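Side-chain contact in protein GLB-12 (Caenorhabditis elegans, PDB 4BJA), which binds a heme b whose iron has two axial protein ligands and, as a globin-like protein, probably binds oxygen, with a role in redox signalling that is essential for worm reproduction: residues 182-185 against 186-189. The protein carries 1 engineered substitution. Sequence-based numbering, arbitrary orientation.
Sequences NYTT and SQIT
Thr184 and Gln187 close a capping box at the start of helix 185-214, the last helix modelled in this globin, and illustrate its reciprocal logic: the N-cap side chain accepts from the backbone N three residues on, and that residue's side chain accepts from the N-cap's own N. Thr184 is the N-cap. With chi1 at 66°, OG1 is tucked between its own N and C, a torsion that lets the hydroxyl meet Gln187 N, from which it accepts at 3.0 Å. Gln187 returns the favour: its chain runs straight past CG (chi2 165°), back across the Thr184 side chain at about a right angle, and brings OE1 to Thr184 N, 3.2 Å away. This second bond is less regular, because the N-H comes from above the amide plane of Gln187 and misses the lone pairs. Where the two side chains cross, Gln187 CG comes within 3.3 Å of Thr184 OG1.

The same OE1 approaches the ring of Tyr183 at its edge, near CD1, with ring and amide planes 79° apart. Tyr183 CB meets Ile188 CG1 at 3.8 Å, a contact of apolar groups five residues apart, of the kind seen in a hydrophobic staple flanking a capping box. The tyrosine ring then leads off to helix 34-46, where it touches Leu39 and its OH is hydrogen-bonded to Glu42, tying the incoming loop to that helix far from the heme. Ile188 is buried and also packs on Thr161.

Inside the first turn, Ile188 N donates to Thr184 O at 3.0 Å. One residue on, Thr185 O is gripped twice by Thr189, by backbone N at 2.9 Å and by OG1 at 2.8 Å, the two donors arriving from opposite faces of the carbonyl plane.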
ATOM      1  N   ASN A 182      27.228  -8.819  -7.203  1.00 44.21           N
ATOM      2  CA  ASN A 182      26.299  -7.894  -7.820  1.00 43.90           C
ATOM      3  C   ASN A 182      24.912  -8.535  -7.940  1.00 42.12           C
ATOM      4  O   ASN A 182      24.689  -9.633  -7.412  1.00 42.87           O
ATOM      5  CB  ASN A 182      26.822  -7.439  -9.182  1.00 44.82           C
ATOM      6  CG  ASN A 182      26.401  -6.042  -9.509  1.00 46.41           C
ATOM      7  OD1 ASN A 182      26.579  -5.115  -8.705  1.00 50.58           O
ATOM      8  ND2 ASN A 182      25.822  -5.869 -10.673  1.00 46.88           N
ATOM      9  N   TYR A 183      23.978  -7.865  -8.615  1.00 39.53           N
ATOM     10  CA  TYR A 183      22.575  -8.266  -8.523  1.00 36.33           C
ATOM     11  C   TYR A 183      22.312  -9.628  -9.140  1.00 34.89           C
ATOM     12  O   TYR A 183      22.771  -9.911 -10.244  1.00 35.63           O
ATOM     13  CB  TYR A 183      21.678  -7.262  -9.224  1.00 35.34           C
ATOM     14  CG  TYR A 183      21.804  -5.842  -8.772  1.00 32.96           C
ATOM     15  CD1 TYR A 183      21.810  -5.507  -7.419  1.00 31.13           C
ATOM     16  CD2 TYR A 183      21.912  -4.831  -9.701  1.00 30.32           C
ATOM     17  CE1 TYR A 183      21.922  -4.175  -7.025  1.00 31.71           C
ATOM     18  CE2 TYR A 183      22.018  -3.507  -9.323  1.00 31.03           C
ATOM     19  CZ  TYR A 183      22.025  -3.188  -7.987  1.00 30.40           C
ATOM     20  OH  TYR A 183      22.128  -1.848  -7.650  1.00 31.67           O
ATOM     21  N   THR A 184      21.579 -10.474  -8.431  1.00 32.82           N
ATOM     22  CA  THR A 184      21.208 -11.761  -9.006  1.00 30.63           C
ATOM     23  C   THR A 184      19.884 -11.625  -9.736  1.00 29.77           C
ATOM     24  O   THR A 184      19.126 -10.672  -9.508  1.00 28.59           O
ATOM     25  CB  THR A 184      21.014 -12.863  -7.965  1.00 30.68           C
ATOM     26  OG1 THR A 184      19.881 -12.568  -7.125  1.00 29.24           O
ATOM     27  CG2 THR A 184      22.289 -13.055  -7.136  1.00 32.16           C
ATOM     28  N   THR A 185      19.611 -12.597 -10.590  1.00 28.49           N
ATOM     29  CA  THR A 185      18.361 -12.628 -11.342  1.00 28.29           C
ATOM     30  C   THR A 185      17.157 -12.674 -10.413  1.00 27.30           C
ATOM     31  O   THR A 185      16.147 -11.980 -10.637  1.00 25.41           O
ATOM     32  CB  THR A 185      18.350 -13.839 -12.330  1.00 28.91           C
ATOM     33  OG1 THR A 185      19.379 -13.653 -13.309  1.00 31.42           O
ATOM     34  CG2 THR A 185      17.017 -13.931 -13.047  1.00 29.95           C
ATOM     35  N   SER A 186      17.265 -13.470  -9.351  1.00 27.44           N
ATOM     36  CA  SER A 186      16.202 -13.562  -8.380  1.00 28.53           C
ATOM     37  C   SER A 186      15.964 -12.236  -7.665  1.00 27.45           C
ATOM     38  O   SER A 186      14.810 -11.829  -7.475  1.00 26.44           O
ATOM     39  CB  SER A 186      16.498 -14.688  -7.368  1.00 29.90           C
ATOM     40  OG  SER A 186      15.529 -14.628  -6.352  1.00 35.40           O
ATOM     41  N   GLN A 187      17.043 -11.559  -7.276  1.00 26.96           N
ATOM     42  CA  GLN A 187      16.925 -10.239  -6.664  1.00 26.86           C
ATOM     43  C   GLN A 187      16.211  -9.249  -7.573  1.00 24.66           C
ATOM     44  O   GLN A 187      15.304  -8.558  -7.135  1.00 23.17           O
ATOM     45  CB  GLN A 187      18.291  -9.658  -6.382  1.00 28.23           C
ATOM     46  CG  GLN A 187      18.914 -10.089  -5.103  1.00 34.17           C
ATOM     47  CD  GLN A 187      20.388  -9.744  -5.104  1.00 38.66           C
ATOM     48  OE1 GLN A 187      20.817  -8.828  -5.803  1.00 39.60           O
ATOM     49  NE2 GLN A 187      21.170 -10.484  -4.322  1.00 43.63           N
ATOM     50  N   ILE A 188      16.652  -9.165  -8.833  1.00 23.15           N
ATOM     51  CA  ILE A 188      16.120  -8.170  -9.739  1.00 20.89           C
ATOM     52  C   ILE A 188      14.634  -8.465  -9.977  1.00 20.32           C
ATOM     53  O   ILE A 188      13.790  -7.562  -9.981  1.00 18.29           O
ATOM     54  CB  ILE A 188      16.889  -8.181 -11.083  1.00 20.82           C
ATOM     55  CG1 ILE A 188      18.338  -7.729 -10.867  1.00 21.07           C
ATOM     56  CG2 ILE A 188      16.270  -7.251 -12.088  1.00 20.53           C
ATOM     57  CD1 ILE A 188      19.204  -7.978 -12.113  1.00 23.28           C
ATOM     58  N   THR A 189      14.328  -9.742 -10.188  1.00 19.32           N
ATOM     59  CA  THR A 189      12.936 -10.144 -10.398  1.00 20.00           C
ATOM     60  C   THR A 189      12.036  -9.773  -9.198  1.00 19.54           C
ATOM     61  O   THR A 189      10.967  -9.185  -9.386  1.00 19.82           O
ATOM     62  CB  THR A 189      12.876 -11.679 -10.686  1.00 19.72           C
ATOM     63  OG1 THR A 189      13.632 -11.996 -11.866  1.00 23.10           O
ATOM     64  CG2 THR A 189      11.458 -12.176 -10.864  1.00 21.63           C
TER